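Side-chain contacts in SPT6 (Antonospora locustae, PDB 2XP1), which probably acts in transcription elongation and as a histone chaperone, its tandem SH2 domains enabling interaction of the factor with RNA polymerase II: residues F20-T23 and E24-Y28; T7-R10 and F11-H14; S85-V88 and R89-R93. One frame throughout, in Å; residues are numbered along the deposited sequence.

Contact 1 of 3, residues F20-T23 and E24-Y28; sequences FNVT and ESENY
A capping box opens helix 22-31, the first helix of the N-terminal SH2 fold, which links strands 17-18 and 36-40 in a beta-alpha-beta unit. Asn21, at the N-cap, and Glu24 exchange bonds: Asn21 OD1 accepts from Glu24 N at 2.7 Å with an N-H...O angle of 171°, and Glu24 OE1 accepts from Asn21 N at 3.2 Å, on its anti side and tilted out of the carboxylate plane. Asn21 CG sits between backbone N and carbonyl carbon (chi1 61°), which folds the amide back over the first turn. There the amide stacks on the Glu24 carboxylate, the planes 17° apart.

Asn21 O is gripped twice, by the backbone N and the hydroxyl of Ser25, which reach it from opposite faces of its carbonyl plane; the Ser25 OG bond measures 2.6 Å. Val22 O and Thr23 O receive Glu26 N and Asn27 N as helical bonds, while the Glu26 carboxylate reaches across to His60 of strand 57-65.

Just before the cap, the Phe20 ring lies against the helix with Glu24 O over one face. Its far end meets Tyr28 obliquely, centroids 5.3 Å apart, the closest approach being Phe20 CE2 to Tyr28 CG, 3.6 Å.

Contact 2 of 3, residues T7-R10 and F11-H14; sequences TNPR and FYKH
Two successive i to i+3 bonds turn the chain here: Tyr12 N donates to Pro9 O at 3.1 Å, and Lys13 N to Arg10 O, also at 3.1 Å. In both, the donor stands 50° out of the carbonyl plane and so misses the lone pairs, and the second bond is the more bent, with an N-H...O angle of 143°. Residues 11-13 have helical backbone angles without the regular bonds of a helix, while Pro9 is still extended, so the chain bends sharply just after the proline.

That bend sets the pyrrolidine ring against two aromatic side chains. Pro9 CB lies over a face of Phe11, 3.7 Å from the ring centroid, and Pro9 CG over a face of Tyr12, 3.8 Å from its centroid; both are CH-pi contacts displaced toward the rim of the ring. With its CG between backbone N and carbonyl carbon (chi1 57°), Phe11 turns its ring back to the residue two positions earlier. Beyond Pro9, Asn8 OD1 approaches the Tyr12 ring obliquely, 4.1 Å from Tyr12 CD2.

The turn belongs to the N-terminal approach to strand 17-18 of the SH2 fold. Phe17 on that strand stacks with the Tyr12 ring and also meets Phe11, whose side chain touches Ile80 of helix 80-100. An alanine in place of Phe11 would remove the ring beneath Pro9 CB and is likely to open a gap between the proline, Phe17 and Ile80. The polar ends are tied to other parts of the chain: the Arg10 guanidinium bonds through NH2 to His66 O, and His14 bonds through ND1 to Leu16 N and through NE2 to Asp81.

Contact 3 of 3, residues S85-V88 and R89-R93; sequences SVYV and RPILR
The middle of helix 80-100, the long helix that follows the first SH2 sheet, carries a wider pi-type turn at 85-88 and a kink at Pro90. In the backbone, Leu92 N donates to Val88 O at 2.9 Å with an N-H...O angle of 159°. Pro90 has no amide hydrogen to give to the preceding turn. Instead its CD packs 3.3 Å from Ser85 O and also lies close to Tyr87 O, with Pro90 CG beside Val86 O, so carbonyls of that turn meet ring carbons.

Apolar contacts follow the face turned to the sheet. The Tyr87 ring presents a face to Ile91 CD1, which stands 4.1 Å from the ring centroid and 20° off its normal, a CH-pi contact shifted toward the rim. Both side chains also touch Met61 of strand 57-65, and Tyr87 OH is hydrogen-bonded to Ser73 OG. Alongside, Val88 and Leu92 point the same way, with Val88 CG1 and Leu92 CD1 4.1 Å apart. Val88 rests on Leu49 and Leu92 on Ile51, both of strand 46-52.

On the exposed side, Arg89 bends at chi3 (-103°), carrying its guanidinium back along the helix until Ser85 CA lies over one of its faces. The serine hydroxyl is bonded to Asp81 O, and the guanidinium meets carbon, Arg89 NH2 lying 3.6 Å from Ser85 CB.

How the contacts relate
The three contacts follow one another in the chain in the order 2, 1, 3 and do not touch, their centres 19 to 23 Å apart. Contacts 1 and 2 lie at the surface and bracket strand 17-18, contact 2 leading into it and contact 1 starting the helix after it. Contact 3 is partly buried, its centre about 10 Å from that of the chain, on helix 80-100, the same helix that contact 2 touches through Ile80 and Asp81. Chemistry changes with place: polar capping dominates at the helix start in contact 1, proline-on-ring packing in the irregular turn of contact 2, and aliphatic and aromatic packing against strands in contact 3, where proline interrupts backbone bonding.

Contact 1 of 3, residues F20-T23 and E24-Y28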
# COMPACT_ATOMS: atom_id res chain seq x y z
N PHE A 20 -5.31 -25.19 15.73
CA PHE A 20 -4.32 -24.87 16.77
C PHE A 20 -4.67 -23.57 17.44
O PHE A 20 -5.26 -22.69 16.83
CB PHE A 20 -2.94 -24.62 16.16
CG PHE A 20 -2.28 -25.83 15.54
CD1 PHE A 20 -2.59 -27.12 15.96
CD2 PHE A 20 -1.32 -25.67 14.57
CE1 PHE A 20 -1.95 -28.21 15.40
CE2 PHE A 20 -0.67 -26.75 14.02
CZ PHE A 20 -0.98 -28.02 14.42
N ASN A 21 -4.22 -23.41 18.68
CA ASN A 21 -4.23 -22.12 19.35
C ASN A 21 -2.91 -21.44 19.06
O ASN A 21 -2.11 -21.95 18.27
CB ASN A 21 -4.44 -22.32 20.88
CG ASN A 21 -3.33 -23.13 21.52
OD1 ASN A 21 -2.19 -23.17 21.02
ND2 ASN A 21 -3.64 -23.78 22.64
N VAL A 22 -2.64 -20.30 19.71
CA VAL A 22 -1.34 -19.62 19.57
C VAL A 22 -0.13 -20.55 19.86
O VAL A 22 0.68 -20.79 18.96
CB VAL A 22 -1.24 -18.30 20.41
CG1 VAL A 22 0.21 -17.76 20.43
CG2 VAL A 22 -2.21 -17.22 19.89
N THR A 23 -0.03 -21.11 21.07
CA THR A 23 1.15 -21.93 21.44
C THR A 23 1.37 -23.12 20.51
O THR A 23 2.49 -23.33 20.03
CB THR A 23 1.18 -22.36 22.95
OG1 THR A 23 1.72 -21.30 23.72
CG2 THR A 23 2.08 -23.57 23.18
N GLU A 24 0.31 -23.85 20.21
CA GLU A 24 0.39 -25.00 19.33
C GLU A 24 0.88 -24.63 17.93
O GLU A 24 1.68 -25.38 17.33
CB GLU A 24 -0.95 -25.76 19.28
CG GLU A 24 -1.26 -26.49 20.58
CD GLU A 24 -2.77 -26.72 20.82
OE1 GLU A 24 -3.60 -26.21 20.04
OE2 GLU A 24 -3.11 -27.40 21.82
N SER A 25 0.44 -23.47 17.42
CA SER A 25 0.85 -22.97 16.09
C SER A 25 2.33 -22.69 16.04
O SER A 25 3.02 -23.11 15.13
CB SER A 25 0.14 -21.68 15.78
OG SER A 25 -1.24 -21.95 15.78
N GLU A 26 2.80 -21.97 17.05
CA GLU A 26 4.17 -21.56 17.12
C GLU A 26 5.00 -22.80 17.38
O GLU A 26 5.99 -23.03 16.70
CB GLU A 26 4.35 -20.51 18.20
CG GLU A 26 3.52 -19.27 17.94
CD GLU A 26 3.94 -18.08 18.78
OE1 GLU A 26 4.68 -18.30 19.77
OE2 GLU A 26 3.52 -16.93 18.46
N ASN A 27 4.55 -23.65 18.30
CA ASN A 27 5.20 -24.95 18.50
C ASN A 27 5.36 -25.73 17.22
O ASN A 27 6.47 -26.16 16.87
CB ASN A 27 4.45 -25.82 19.49
CG ASN A 27 5.19 -25.97 20.76
OD1 ASN A 27 6.20 -25.31 20.97
ND2 ASN A 27 4.72 -26.86 21.63
N TYR A 28 4.24 -25.90 16.52
CA TYR A 28 4.23 -26.66 15.31
C TYR A 28 5.15 -26.02 14.29
O TYR A 28 5.89 -26.72 13.61
CB TYR A 28 2.83 -26.75 14.75
CG TYR A 28 2.77 -27.35 13.37
CD1 TYR A 28 2.74 -28.75 13.18
CD2 TYR A 28 2.74 -26.53 12.26
CE1 TYR A 28 2.68 -29.30 11.90
CE2 TYR A 28 2.68 -27.06 10.97
CZ TYR A 28 2.64 -28.44 10.80
OH TYR A 28 2.58 -28.92 9.52

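Contact 2 of 3, residues T7-R10 and F11-H14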
# COMPACT_ATOMS: atom_id res chain seq x y z
N THR A 7 -23.71 -22.71 10.33
CA THR A 7 -22.85 -23.56 9.50
C THR A 7 -21.43 -23.34 9.97
O THR A 7 -21.11 -22.28 10.49
CB THR A 7 -22.90 -23.12 8.02
OG1 THR A 7 -22.42 -21.77 7.93
CG2 THR A 7 -24.35 -23.18 7.43
N ASN A 8 -20.56 -24.33 9.80
CA ASN A 8 -19.15 -24.14 10.15
C ASN A 8 -18.55 -23.05 9.26
O ASN A 8 -18.93 -22.93 8.09
CB ASN A 8 -18.35 -25.43 10.05
CG ASN A 8 -18.87 -26.51 10.98
OD1 ASN A 8 -18.35 -26.69 12.10
ND2 ASN A 8 -19.91 -27.24 10.54
N PRO A 9 -17.62 -22.26 9.82
CA PRO A 9 -16.93 -21.30 8.97
C PRO A 9 -16.31 -22.06 7.82
O PRO A 9 -15.80 -23.16 8.00
CB PRO A 9 -15.86 -20.71 9.88
CG PRO A 9 -15.92 -21.46 11.17
CD PRO A 9 -17.21 -22.18 11.23
N ARG A 10 -16.40 -21.47 6.63
CA ARG A 10 -15.87 -22.10 5.42
C ARG A 10 -14.35 -22.39 5.47
O ARG A 10 -13.87 -23.36 4.87
CB ARG A 10 -16.25 -21.28 4.19
CG ARG A 10 -17.78 -21.16 3.96
CD ARG A 10 -18.15 -20.20 2.78
NE ARG A 10 -17.79 -18.79 3.02
CZ ARG A 10 -16.72 -18.19 2.51
NH1 ARG A 10 -15.90 -18.88 1.73
NH2 ARG A 10 -16.45 -16.90 2.78
N PHE A 11 -13.60 -21.58 6.21
CA PHE A 11 -12.18 -21.82 6.23
C PHE A 11 -11.79 -23.13 6.94
O PHE A 11 -10.66 -23.60 6.79
CB PHE A 11 -11.43 -20.62 6.79
CG PHE A 11 -11.87 -20.21 8.14
CD1 PHE A 11 -11.47 -20.92 9.25
CD2 PHE A 11 -12.66 -19.09 8.31
CE1 PHE A 11 -11.86 -20.53 10.51
CE2 PHE A 11 -13.05 -18.69 9.57
CZ PHE A 11 -12.67 -19.43 10.67
N TYR A 12 -12.72 -23.73 7.69
CA TYR A 12 -12.48 -25.05 8.32
C TYR A 12 -12.17 -26.09 7.26
O TYR A 12 -11.32 -26.92 7.44
CB TYR A 12 -13.67 -25.52 9.16
CG TYR A 12 -13.72 -24.97 10.60
CD1 TYR A 12 -13.15 -23.75 10.94
CD2 TYR A 12 -14.37 -25.68 11.61
CE1 TYR A 12 -13.20 -23.25 12.24
CE2 TYR A 12 -14.44 -25.19 12.92
CZ TYR A 12 -13.85 -23.98 13.23
OH TYR A 12 -13.92 -23.49 14.53
N LYS A 13 -12.82 -25.98 6.12
CA LYS A 13 -12.64 -26.92 5.01
C LYS A 13 -11.31 -26.70 4.25
O LYS A 13 -10.92 -27.52 3.40
CB LYS A 13 -13.85 -26.82 4.03
CG LYS A 13 -15.24 -26.99 4.68
CD LYS A 13 -16.43 -26.98 3.65
CE LYS A 13 -17.72 -27.54 4.31
NZ LYS A 13 -19.02 -27.49 3.51
N HIS A 14 -10.61 -25.60 4.55
CA HIS A 14 -9.39 -25.31 3.82
C HIS A 14 -8.20 -26.14 4.32
O HIS A 14 -8.02 -26.28 5.53
CB HIS A 14 -9.03 -23.84 3.85
CG HIS A 14 -8.03 -23.49 2.81
ND1 HIS A 14 -6.67 -23.47 3.06
CD2 HIS A 14 -8.17 -23.20 1.49
CE1 HIS A 14 -6.03 -23.14 1.96
NE2 HIS A 14 -6.91 -22.98 0.99

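Contact 3 of 3, residues S85-V88 and R89-R93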
# COMPACT_ATOMS: atom_id res chain seq x y z
N SER A 85 -1.46 -16.21 -2.15
CA SER A 85 -0.66 -15.76 -3.31
C SER A 85 -0.47 -14.27 -3.28
O SER A 85 0.65 -13.79 -3.42
CB SER A 85 -1.23 -16.23 -4.66
OG SER A 85 -2.62 -16.02 -4.78
N VAL A 86 -1.55 -13.54 -3.05
CA VAL A 86 -1.48 -12.10 -3.14
C VAL A 86 -0.77 -11.53 -1.95
O VAL A 86 -0.10 -10.52 -2.07
CB VAL A 86 -2.88 -11.44 -3.35
CG1 VAL A 86 -2.84 -9.95 -3.08
CG2 VAL A 86 -3.36 -11.68 -4.75
N TYR A 87 -0.86 -12.19 -0.80
CA TYR A 87 -0.42 -11.58 0.44
C TYR A 87 0.74 -12.28 1.12
O TYR A 87 1.77 -11.66 1.40
CB TYR A 87 -1.62 -11.37 1.37
CG TYR A 87 -1.31 -10.59 2.60
CD1 TYR A 87 -1.06 -9.21 2.53
CD2 TYR A 87 -1.25 -11.22 3.83
CE1 TYR A 87 -0.77 -8.48 3.68
CE2 TYR A 87 -0.95 -10.51 4.98
CZ TYR A 87 -0.72 -9.12 4.90
OH TYR A 87 -0.41 -8.40 6.06
N VAL A 88 0.60 -13.59 1.36
CA VAL A 88 1.63 -14.38 2.07
C VAL A 88 2.94 -14.69 1.27
O VAL A 88 4.04 -14.47 1.77
CB VAL A 88 1.02 -15.69 2.66
CG1 VAL A 88 2.04 -16.47 3.42
CG2 VAL A 88 -0.18 -15.38 3.57
N ARG A 89 2.84 -15.21 0.04
CA ARG A 89 4.06 -15.55 -0.73
C ARG A 89 5.05 -14.38 -0.86
O ARG A 89 6.25 -14.57 -0.61
CB ARG A 89 3.75 -16.21 -2.10
CG ARG A 89 3.21 -17.63 -1.95
CD ARG A 89 3.38 -18.49 -3.21
NE ARG A 89 2.15 -18.65 -4.01
CZ ARG A 89 1.14 -19.49 -3.73
NH1 ARG A 89 1.16 -20.28 -2.65
NH2 ARG A 89 0.08 -19.53 -4.54
N PRO A 90 4.55 -13.17 -1.20
CA PRO A 90 5.49 -12.03 -1.34
C PRO A 90 6.12 -11.64 -0.01
O PRO A 90 7.26 -11.21 -0.01
CB PRO A 90 4.61 -10.90 -1.89
CG PRO A 90 3.33 -11.56 -2.35
CD PRO A 90 3.17 -12.76 -1.50
N ILE A 91 5.38 -11.78 1.09
CA ILE A 91 6.01 -11.69 2.43
C ILE A 91 7.15 -12.68 2.53
O ILE A 91 8.25 -12.32 2.91
CB ILE A 91 4.99 -11.79 3.61
CG1 ILE A 91 4.08 -10.55 3.64
CG2 ILE A 91 5.71 -11.86 4.90
CD1 ILE A 91 2.91 -10.60 4.64
N LEU A 92 6.90 -13.93 2.15
CA LEU A 92 7.95 -14.96 2.25
C LEU A 92 9.13 -14.65 1.35
O LEU A 92 10.28 -14.89 1.73
CB LEU A 92 7.40 -16.34 1.93
CG LEU A 92 6.20 -16.76 2.77
CD1 LEU A 92 5.66 -18.14 2.35
CD2 LEU A 92 6.55 -16.75 4.26
N ARG A 93 8.85 -14.12 0.16
CA ARG A 93 9.90 -13.73 -0.78
C ARG A 93 10.75 -12.63 -0.14
O ARG A 93 11.97 -12.69 -0.14
CB ARG A 93 9.31 -13.32 -2.15
CG ARG A 93 8.96 -14.52 -3.09
CD ARG A 93 8.10 -14.10 -4.30
NE ARG A 93 7.57 -15.27 -5.00
CZ ARG A 93 8.08 -15.76 -6.14
NH1 ARG A 93 9.13 -15.18 -6.71
NH2 ARG A 93 7.52 -16.82 -6.71